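PDB 5WCM: Blr6230 protein, which probably hydrolyses beta-lactam antibiotics as a zinc-dependent subclass B3 metallo-beta-lactamase, and binds sulfonamide inhibitors at its zinc centre. Local coordinates for residues P144-G149 and D190-T195; L37-M42 and L67-H72; F7-L12 and I53-F58. All coordinates share one frame; numbering follows the deposited sequence.

Contact 1 (P144-G149 and D190-T195); sequences PGHSPG and DDYRAT. With ZN (zinc ion), chain C; 4NZ (4-nitrobenzenesulfonamide), chain I.
Gly145 presses against the ring of Tyr192 where the loop 144-149 meets helix 188-201. Its CA stands 3.8 Å from the centroid of the Tyr192 ring and only 14° off the normal, a CH-pi contact over the face. The carbonyl carbon of Gly145 lies over the same ring nearer the rim, followed by the backbone N of His146. A side chain at the Gly145 backbone angles would jam against the preceding carbonyl O, and the Tyr192 ring fills its place. One turn further along the helix, Thr195 OG1 donates to Pro144 O at 2.7 Å, in the carbonyl plane and on a lone pair. With OG1 anti to its own carbonyl carbon (chi1 -74°), the Thr195 hydroxyl faces the loop. This buried half is tight; the Asp191 half is looser and reaches toward solvent. There the Pro144 ring crosses the Asp191 side chain at about a right angle, with Pro144 CB 3.5 Å from Asp191 OD2. A water bridges the loop to the helix, giving one hydrogen to Pro148 O at 2.8 Å and the other to Asp191 OD2, which also bonds Tyr185 OH. On the buried side, Tyr192 OH comes within 3.4 Å of His146 CA. Thr173 O hydrogen-bonds both this hydroxyl and His146 ND1, and Asn177 ND2 bonds the hydroxyl as well. His146 NE2 binds the zinc at 2.1 Å; the metal also carries inhibitor N1, and inhibitor O2 lies at the imidazole edge, near its plane. The imidazole is thus held at both nitrogens, which fixes its rotation; Thr173 O is the second-shell group, and Tyr192 OH shares it.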
loop_
_atom_site.group_PDB
_atom_site.type_symbol
_atom_site.label_atom_id
_atom_site.label_comp_id
_atom_site.label_asym_id
_atom_site.label_seq_id
_atom_site.Cartn_x
_atom_site.Cartn_y
_atom_site.Cartn_z
ATOM N N PRO A 144 -4.162 10.847 -2.918
ATOM C CA PRO A 144 -2.841 11.323 -3.288
ATOM C C PRO A 144 -2.159 12.152 -2.205
ATOM O O PRO A 144 -2.767 12.575 -1.209
ATOM C CB PRO A 144 -3.120 12.185 -4.523
ATOM C CG PRO A 144 -4.495 12.697 -4.278
ATOM C CD PRO A 144 -5.214 11.529 -3.695
ATOM N N GLY A 145 -0.873 12.391 -2.424
ATOM C CA GLY A 145 -0.018 13.158 -1.525
ATOM C C GLY A 145 1.310 12.460 -1.424
ATOM O O GLY A 145 2.339 12.941 -1.904
ATOM N N HIS A 146 1.288 11.288 -0.794
ATOM C CA HIS A 146 2.519 10.515 -0.648
ATOM C C HIS A 146 3.096 10.149 -2.019
ATOM O O HIS A 146 4.317 10.128 -2.182
ATOM C CB HIS A 146 2.268 9.306 0.240
ATOM C CG HIS A 146 3.490 8.494 0.497
ATOM N ND1 HIS A 146 4.378 8.770 1.511
ATOM C CD2 HIS A 146 3.992 7.427 -0.165
ATOM C CE1 HIS A 146 5.373 7.904 1.462
ATOM N NE2 HIS A 146 5.157 7.063 0.461
ATOM N N SER A 147 2.208 9.887 -2.973
ATOM C CA SER A 147 2.566 9.837 -4.388
ATOM C C SER A 147 1.395 10.493 -5.138
ATOM O O SER A 147 0.297 10.584 -4.594
ATOM C CB SER A 147 2.835 8.405 -4.872
ATOM O OG SER A 147 1.618 7.702 -4.978
ATOM N N PRO A 148 1.601 10.908 -6.401
ATOM C CA PRO A 148 0.502 11.618 -7.076
ATOM C C PRO A 148 -0.698 10.727 -7.388
ATOM O O PRO A 148 -1.809 11.234 -7.495
ATOM C CB PRO A 148 1.149 12.155 -8.357
ATOM C CG PRO A 148 2.383 11.366 -8.540
ATOM C CD PRO A 148 2.846 10.958 -7.177
ATOM N N GLY A 149 -0.457 9.424 -7.517
ATOM C CA GLY A 149 -1.507 8.438 -7.801
ATOM C C GLY A 149 -1.797 7.436 -6.699
ATOM O O GLY A 149 -2.357 6.386 -6.963
ATOM N N ASP A 190 -1.940 20.341 -1.301
ATOM C CA ASP A 190 -3.404 20.227 -1.329
ATOM C C ASP A 190 -3.854 18.765 -1.303
ATOM O O ASP A 190 -4.825 18.414 -0.631
ATOM C CB ASP A 190 -3.988 20.913 -2.556
ATOM C CG ASP A 190 -3.989 22.422 -2.445
ATOM O OD1 ASP A 190 -3.984 22.973 -1.331
ATOM O OD2 ASP A 190 -3.992 23.046 -3.500
ATOM N N ASP A 191 -3.130 17.919 -2.037
ATOM C CA ASP A 191 -3.434 16.486 -2.061
ATOM C C ASP A 191 -3.350 15.874 -0.663
ATOM O O ASP A 191 -4.277 15.171 -0.240
ATOM C CB ASP A 191 -2.505 15.744 -3.031
ATOM C CG ASP A 191 -2.878 15.931 -4.483
ATOM O OD1 ASP A 191 -3.945 16.525 -4.787
ATOM O OD2 ASP A 191 -2.110 15.436 -5.333
ATOM N N TYR A 192 -2.248 16.110 0.039
ATOM C CA TYR A 192 -2.115 15.595 1.420
ATOM C C TYR A 192 -3.277 16.037 2.314
ATOM O O TYR A 192 -3.880 15.217 3.024
ATOM C CB TYR A 192 -0.814 16.053 2.060
ATOM C CG TYR A 192 0.405 15.180 1.833
ATOM C CD1 TYR A 192 0.607 14.003 2.567
ATOM C CD2 TYR A 192 1.393 15.557 0.925
ATOM C CE1 TYR A 192 1.749 13.227 2.392
ATOM C CE2 TYR A 192 2.529 14.787 0.744
ATOM C CZ TYR A 192 2.715 13.646 1.494
ATOM O OH TYR A 192 3.865 12.910 1.307
ATOM N N ARG A 193 -3.577 17.336 2.271
ATOM C CA ARG A 193 -4.690 17.903 3.067
ATOM C C ARG A 193 -6.007 17.210 2.790
ATOM O O ARG A 193 -6.761 16.854 3.708
ATOM C CB ARG A 193 -4.940 19.387 2.748
ATOM C CG ARG A 193 -3.808 20.353 2.962
ATOM C CD ARG A 193 -3.425 20.414 4.409
ATOM N NE ARG A 193 -2.603 21.586 4.657
ATOM C CZ ARG A 193 -2.001 21.858 5.809
ATOM N NH1 ARG A 193 -2.155 21.038 6.830
ATOM N NH2 ARG A 193 -1.296 22.880 5.931
ATOM N N ALA A 194 -6.323 17.103 1.513
ATOM C CA ALA A 194 -7.546 16.432 1.072
ATOM C C ALA A 194 -7.596 14.976 1.533
ATOM O O ALA A 194 -8.637 14.469 1.943
ATOM C CB ALA A 194 -7.722 16.513 -0.438
ATOM N N THR A 195 -6.451 14.302 1.458
ATOM C CA THR A 195 -6.351 12.901 1.823
ATOM C C THR A 195 -6.564 12.656 3.313
ATOM O O THR A 195 -7.282 11.737 3.682
ATOM C CB THR A 195 -5.032 12.319 1.309
ATOM O OG1 THR A 195 -5.181 12.162 -0.096
ATOM C CG2 THR A 195 -4.679 10.960 1.958
HETATM ZN ZN ZN C . 6.349 5.551 -0.269
HETATM S S 4NZ I . 8.324 5.567 1.945
HETATM C C1 4NZ I . 12.621 5.199 0.714
HETATM N N1 4NZ I . 7.386 4.647 1.147
HETATM O O1 4NZ I . 8.256 5.172 3.312
HETATM C C2 4NZ I . 11.665 4.566 -0.056
HETATM O O2 4NZ I . 7.951 6.910 1.644
HETATM C C3 4NZ I . 10.334 4.675 0.313
HETATM C C4 4NZ I . 10.001 5.394 1.446
HETATM C C5 4NZ I . 10.970 6.040 2.196
HETATM C C6 4NZ I . 12.293 5.955 1.818
HETATM N N7 4NZ I . 14.039 4.961 0.423
HETATM O O12 4NZ I . 14.326 4.167 -0.453
HETATM O O13 4NZ I . 14.873 5.580 1.070
HETATM O O HOH W 1 -2.282 14.025 -7.731
HETATM O O HOH W 2 7.699 4.307 0.405
#

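Contact 2 (L37-M42 and L67-H72); sequences LMDTAM and LNTHAH. With ZN (zinc ion), chain C; 4NZ (4-nitrobenzenesulfonamide), chain I.
The Asp39 carboxylate and the Asn68 amide meet almost perpendicular, their planes 85° apart. Asn68 ND2 reaches Asp39 OD1 at 2.8 Å nearly along the C-O axis, and the acceptor stays close to the amide plane. Asp39 OD1 takes a second bond on its syn lone pair, from Thr69 N at 2.9 Å. Thr69 OG1 donates to Asp39 OD2 at 2.7 Å on the syn side, 24° out of the carboxylate plane. Thr69 chi1 of 50° sets OG1 between its backbone N and carbonyl carbon, next to the N-H that grips the other oxygen, so three donors clasp this buried carboxylate. The imidazoles of His70 and His72 turn their edges to the inhibitor nitrogen N1. His70 NE2 binds the zinc at 2.1 Å, as does His72 ND1, and His146 is the third protein ligand. His70 and His146 meet edge-to-face, His72 stacks with Tyr105, and His70 ND1 bonds Cys170 O. Both histidines belong to the His-X-His-X-Asp-His signature of metallo-beta-lactamases. Asp39 holds Asn68 and Thr69 just before His70, and Asn68 ND2 also bonds His70 O, which may brace the zinc-binding loop. Before it, Met38 and Leu67 form a parallel bridge, with Leu67 N to Leu37 O at 2.8 Å and Asp39 N to Leu67 O at 2.9 Å; Met38 SD rests 4.0 Å from Leu67 CB. Helix 79-86 packs on Leu37, Thr40 and Asn68, while backbone bonds of Asn68 to Val91 and of Thr69 to Thr151 join the end of strand 63-67 to strand 89-93 and, through Thr151, to the second sheet.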
loop_
_atom_site.group_PDB
_atom_site.type_symbol
_atom_site.label_atom_id
_atom_site.label_comp_id
_atom_site.label_asym_id
_atom_site.label_seq_id
_atom_site.Cartn_x
_atom_site.Cartn_y
_atom_site.Cartn_z
ATOM N N LEU A 37 -2.411 -10.004 -5.737
ATOM C CA LEU A 37 -1.229 -9.601 -4.973
ATOM C C LEU A 37 -1.285 -8.101 -4.750
ATOM O O LEU A 37 -1.367 -7.328 -5.705
ATOM C CB LEU A 37 0.048 -9.957 -5.729
ATOM C CG LEU A 37 1.358 -9.588 -5.044
ATOM C CD1 LEU A 37 1.577 -10.422 -3.804
ATOM C CD2 LEU A 37 2.507 -9.783 -6.001
ATOM N N MET A 38 -1.268 -7.701 -3.484
ATOM C CA MET A 38 -1.263 -6.290 -3.078
ATOM C C MET A 38 0.172 -5.910 -2.753
ATOM O O MET A 38 0.708 -6.317 -1.703
ATOM C CB MET A 38 -2.165 -6.073 -1.864
ATOM C CG MET A 38 -2.263 -4.623 -1.392
ATOM S SD MET A 38 -3.011 -3.466 -2.555
ATOM C CE MET A 38 -4.696 -4.077 -2.518
ATOM N N ASP A 39 0.777 -5.190 -3.690
ATOM C CA ASP A 39 2.135 -4.665 -3.610
ATOM C C ASP A 39 3.207 -5.756 -3.678
ATOM O O ASP A 39 2.924 -6.945 -3.738
ATOM C CB ASP A 39 2.317 -3.742 -2.387
ATOM C CG ASP A 39 1.569 -2.432 -2.511
ATOM O OD1 ASP A 39 1.477 -1.863 -3.629
ATOM O OD2 ASP A 39 1.046 -1.959 -1.486
ATOM N N THR A 40 4.458 -5.307 -3.736
ATOM C CA THR A 40 5.631 -6.158 -3.527
ATOM C C THR A 40 6.553 -5.433 -2.533
ATOM O O THR A 40 6.077 -4.617 -1.758
ATOM C CB THR A 40 6.333 -6.515 -4.865
ATOM O OG1 THR A 40 6.688 -5.329 -5.581
ATOM C CG2 THR A 40 5.426 -7.386 -5.711
ATOM N N ALA A 41 7.844 -5.772 -2.509
ATOM C CA ALA A 41 8.760 -5.166 -1.568
ATOM C C ALA A 41 9.949 -4.601 -2.340
ATOM O O ALA A 41 9.851 -4.284 -3.520
ATOM C CB ALA A 41 9.147 -6.168 -0.483
ATOM N N MET A 42 11.092 -4.441 -1.683
ATOM C CA MET A 42 12.273 -3.924 -2.372
ATOM C C MET A 42 12.659 -4.828 -3.520
ATOM O O MET A 42 12.375 -6.026 -3.496
ATOM C CB MET A 42 13.464 -3.791 -1.428
ATOM C CG MET A 42 13.320 -2.688 -0.391
ATOM S SD MET A 42 13.442 -1.029 -1.052
ATOM C CE MET A 42 15.211 -0.852 -1.248
ATOM N N LEU A 67 -2.069 -5.347 -7.597
ATOM C CA LEU A 67 -2.528 -3.992 -7.290
ATOM C C LEU A 67 -1.423 -3.250 -6.570
ATOM O O LEU A 67 -0.665 -3.855 -5.806
ATOM C CB LEU A 67 -3.797 -4.002 -6.419
ATOM C CG LEU A 67 -5.115 -4.104 -7.204
ATOM C CD1 LEU A 67 -5.192 -5.265 -8.193
ATOM C CD2 LEU A 67 -6.274 -4.175 -6.220
ATOM N N ASN A 68 -1.365 -1.940 -6.791
ATOM C CA ASN A 68 -0.367 -1.096 -6.112
ATOM C C ASN A 68 -1.094 -0.072 -5.262
ATOM O O ASN A 68 -2.094 0.528 -5.706
ATOM C CB ASN A 68 0.496 -0.375 -7.172
ATOM C CG ASN A 68 1.733 0.386 -6.632
ATOM O OD1 ASN A 68 2.128 1.380 -7.254
ATOM N ND2 ASN A 68 2.392 -0.089 -5.578
ATOM N N THR A 69 -0.553 0.183 -4.072
ATOM C CA THR A 69 -0.951 1.335 -3.253
ATOM C C THR A 69 -0.275 2.598 -3.764
ATOM O O THR A 69 -0.925 3.595 -4.028
ATOM C CB THR A 69 -0.603 1.135 -1.763
ATOM O OG1 THR A 69 0.759 0.723 -1.636
ATOM C CG2 THR A 69 -1.540 0.143 -1.103
ATOM N N HIS A 70 1.043 2.567 -3.886
ATOM C CA HIS A 70 1.764 3.724 -4.439
ATOM C C HIS A 70 3.112 3.338 -4.985
ATOM O O HIS A 70 3.723 2.354 -4.562
ATOM C CB HIS A 70 1.910 4.859 -3.414
ATOM C CG HIS A 70 2.946 4.621 -2.350
ATOM N ND1 HIS A 70 2.648 4.080 -1.115
ATOM C CD2 HIS A 70 4.274 4.901 -2.322
ATOM C CE1 HIS A 70 3.751 4.041 -0.381
ATOM N NE2 HIS A 70 4.758 4.534 -1.090
ATOM N N ALA A 71 3.593 4.153 -5.912
ATOM C CA ALA A 71 4.689 3.743 -6.786
ATOM C C ALA A 71 6.055 4.213 -6.287
ATOM O O ALA A 71 6.704 5.028 -6.945
ATOM C CB ALA A 71 4.413 4.254 -8.188
ATOM N N HIS A 72 6.465 3.689 -5.139
ATOM C CA HIS A 72 7.843 3.797 -4.636
ATOM C C HIS A 72 8.489 2.439 -4.647
ATOM O O HIS A 72 7.783 1.436 -4.502
ATOM C CB HIS A 72 7.906 4.405 -3.234
ATOM C CG HIS A 72 7.515 5.850 -3.168
ATOM N ND1 HIS A 72 7.059 6.442 -2.003
ATOM C CD2 HIS A 72 7.495 6.814 -4.120
ATOM C CE1 HIS A 72 6.792 7.712 -2.251
ATOM N NE2 HIS A 72 7.038 7.961 -3.524
HETATM ZN ZN ZN C . 6.349 5.551 -0.269
HETATM S S 4NZ I . 8.324 5.567 1.945
HETATM C C1 4NZ I . 12.621 5.199 0.714
HETATM N N1 4NZ I . 7.386 4.647 1.147
HETATM O O1 4NZ I . 8.256 5.172 3.312
HETATM C C2 4NZ I . 11.665 4.566 -0.056
HETATM O O2 4NZ I . 7.951 6.910 1.644
HETATM C C3 4NZ I . 10.334 4.675 0.313
HETATM C C4 4NZ I . 10.001 5.394 1.446
HETATM C C5 4NZ I . 10.970 6.040 2.196
HETATM C C6 4NZ I . 12.293 5.955 1.818
HETATM N N7 4NZ I . 14.039 4.961 0.423
HETATM O O12 4NZ I . 14.326 4.167 -0.453
HETATM O O13 4NZ I . 14.873 5.580 1.070
HETATM O O HOH W 2 7.699 4.307 0.405
#

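Contact 3 (F7-L12 and I53-F58); sequences FEPFQL and IAKLGF
Pro9 and Leu56 meet where the approach to the edge strand 10-13 lies against the C-terminal end of helix 46-55, which finishes in a Schellman motif. The motif is built from two backbone bonds, Phe58 N to Ile53 O at 3.2 Å and Gly57 N to Ala54 O at 2.8 Å, with Gly57 at positive phi. Leu56, just before Gly57, points its CB toward Pro9. The apolar part comes from two consecutive residues, Lys55 and Leu56. Pro9 and Leu56 slide past each other in opposite directions, with Pro9 CB 3.9 Å from Leu56 CG. Lys55 CB lies 4.1 Å from Pro9 CG. The Lys55 side chain crosses the proline ring at about a right angle, and its extended course beyond CG carries CD past the ring and NZ to Glu8. Val19 and Tyr17 also touch Leu56, and the Phe10 ring meets that of Tyr18. The polar part lies at the exposed rim. Glu8, its chain bent at chi2 (-65°), curls its carboxylate back toward the lysine, and both residues bind a zinc ion on the protein surface. Lys55 NZ lies 3.4 Å from Glu8 OE2, the nearer of the two carboxylate oxygens.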
loop_
_atom_site.group_PDB
_atom_site.type_symbol
_atom_site.label_atom_id
_atom_site.label_comp_id
_atom_site.label_asym_id
_atom_site.label_seq_id
_atom_site.Cartn_x
_atom_site.Cartn_y
_atom_site.Cartn_z
ATOM N N PHE A 7 9.571 -11.951 8.247
ATOM C CA PHE A 7 8.445 -12.016 9.163
ATOM C C PHE A 7 7.609 -13.210 8.742
ATOM O O PHE A 7 7.386 -13.428 7.547
ATOM C CB PHE A 7 7.624 -10.720 9.134
ATOM C CG PHE A 7 6.664 -10.603 10.274
ATOM C CD1 PHE A 7 5.365 -11.110 10.170
ATOM C CD2 PHE A 7 7.048 -10.018 11.461
ATOM C CE1 PHE A 7 4.482 -11.015 11.222
ATOM C CE2 PHE A 7 6.168 -9.915 12.512
ATOM C CZ PHE A 7 4.873 -10.409 12.397
ATOM N N GLU A 8 7.162 -14.010 9.703
ATOM C CA GLU A 8 6.379 -15.189 9.342
ATOM C C GLU A 8 5.019 -14.819 8.740
ATOM O O GLU A 8 4.254 -14.060 9.348
ATOM C CB GLU A 8 6.198 -16.091 10.554
ATOM C CG GLU A 8 7.453 -16.874 10.953
ATOM C CD GLU A 8 7.907 -17.884 9.901
ATOM O OE1 GLU A 8 7.057 -18.651 9.408
ATOM O OE2 GLU A 8 9.101 -17.924 9.543
ATOM N N PRO A 9 4.708 -15.363 7.547
ATOM C CA PRO A 9 3.448 -15.014 6.923
ATOM C C PRO A 9 2.265 -15.623 7.670
ATOM O O PRO A 9 2.408 -16.613 8.395
ATOM C CB PRO A 9 3.601 -15.586 5.510
ATOM C CG PRO A 9 4.501 -16.777 5.687
ATOM C CD PRO A 9 5.483 -16.313 6.725
ATOM N N PHE A 10 1.097 -15.043 7.501
ATOM C CA PHE A 10 -0.077 -15.488 8.241
ATOM C C PHE A 10 -1.372 -15.036 7.605
ATOM O O PHE A 10 -1.406 -14.044 6.875
ATOM C CB PHE A 10 -0.038 -14.997 9.700
ATOM C CG PHE A 10 -0.119 -13.487 9.853
ATOM C CD1 PHE A 10 1.016 -12.696 9.712
ATOM C CD2 PHE A 10 -1.314 -12.859 10.169
ATOM C CE1 PHE A 10 0.961 -11.313 9.861
ATOM C CE2 PHE A 10 -1.379 -11.477 10.324
ATOM C CZ PHE A 10 -0.238 -10.706 10.178
ATOM N N GLN A 11 -2.450 -15.766 7.893
ATOM C CA GLN A 11 -3.794 -15.328 7.559
ATOM C C GLN A 11 -4.211 -14.200 8.503
ATOM O O GLN A 11 -4.291 -14.403 9.723
ATOM C CB GLN A 11 -4.774 -16.500 7.693
ATOM C CG GLN A 11 -6.196 -16.149 7.292
ATOM C CD GLN A 11 -7.185 -17.282 7.493
ATOM O OE1 GLN A 11 -6.891 -18.251 8.193
ATOM N NE2 GLN A 11 -8.364 -17.159 6.886
ATOM N N LEU A 12 -4.494 -13.025 7.940
ATOM C CA LEU A 12 -4.744 -11.808 8.737
ATOM C C LEU A 12 -6.235 -11.679 9.065
ATOM O O LEU A 12 -6.612 -11.593 10.248
ATOM C CB LEU A 12 -4.149 -10.594 7.994
ATOM C CG LEU A 12 -4.092 -9.260 8.737
ATOM C CD1 LEU A 12 -3.012 -8.356 8.148
ATOM C CD2 LEU A 12 -5.442 -8.557 8.707
ATOM N N ILE A 53 4.683 -16.512 0.041
ATOM C CA ILE A 53 3.464 -16.947 -0.655
ATOM C C ILE A 53 3.381 -18.485 -0.645
ATOM O O ILE A 53 2.348 -19.063 -0.288
ATOM C CB ILE A 53 3.400 -16.341 -2.079
ATOM C CG1 ILE A 53 3.216 -14.822 -1.980
ATOM C CG2 ILE A 53 2.289 -16.948 -2.915
ATOM C CD1 ILE A 53 3.443 -14.096 -3.282
ATOM N N ALA A 54 4.488 -19.141 -1.001
ATOM C CA ALA A 54 4.554 -20.621 -1.028
ATOM C C ALA A 54 4.400 -21.231 0.363
ATOM O O ALA A 54 3.740 -22.268 0.531
ATOM C CB ALA A 54 5.847 -21.089 -1.680
ATOM N N LYS A 55 4.997 -20.599 1.374
ATOM C CA LYS A 55 4.897 -21.087 2.777
ATOM C C LYS A 55 3.451 -21.219 3.265
ATOM O O LYS A 55 3.142 -22.071 4.095
ATOM C CB LYS A 55 5.640 -20.174 3.762
ATOM C CG LYS A 55 7.151 -20.312 3.788
ATOM C CD LYS A 55 7.709 -19.250 4.731
ATOM C CE LYS A 55 9.188 -19.404 5.004
ATOM N NZ LYS A 55 9.501 -18.757 6.315
ATOM N N LEU A 56 2.576 -20.350 2.772
ATOM C CA LEU A 56 1.147 -20.417 3.095
ATOM C C LEU A 56 0.354 -21.422 2.265
ATOM O O LEU A 56 -0.835 -21.626 2.508
ATOM C CB LEU A 56 0.492 -19.033 2.969
ATOM C CG LEU A 56 0.967 -17.968 3.962
ATOM C CD1 LEU A 56 0.246 -16.666 3.669
ATOM C CD2 LEU A 56 0.758 -18.393 5.410
ATOM N N GLY A 57 1.006 -22.030 1.277
ATOM C CA GLY A 57 0.361 -23.009 0.401
ATOM C C GLY A 57 -0.196 -22.440 -0.887
ATOM O O GLY A 57 -0.899 -23.133 -1.633
ATOM N N PHE A 58 0.082 -21.168 -1.147
ATOM C CA PHE A 58 -0.304 -20.546 -2.400
ATOM C C PHE A 58 0.717 -20.830 -3.485
ATOM O O PHE A 58 1.883 -21.110 -3.212
ATOM C CB PHE A 58 -0.429 -19.032 -2.251
ATOM C CG PHE A 58 -1.549 -18.599 -1.365
ATOM C CD1 PHE A 58 -2.858 -18.829 -1.733
ATOM C CD2 PHE A 58 -1.289 -17.927 -0.174
ATOM C CE1 PHE A 58 -3.905 -18.404 -0.930
ATOM C CE2 PHE A 58 -2.322 -17.512 0.645
ATOM C CZ PHE A 58 -3.630 -17.759 0.275
#

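How the contacts relate
From the N terminus, 7-12 leads into the edge strand of the seven-stranded sheet and waits for 53-58 to close contact 3. Before that happens, 37-42 has opened contact 2, which 67-72 closes one strand later, so these two loops cross. Helix 46-55 lies in the connection between parallel strands 34-38 and 63-67, a beta-alpha-beta crossover, and Leu37 touches Ile53 between the two contacts. Contact 1 follows in series, joining the loop between strands 136-142 and 151-159 of the second sheet to helix 188-201. Contacts 1 and 2 converge on one zinc through His146, His70 and His72; the centres of contacts 1 and 3 are about 32 Å apart.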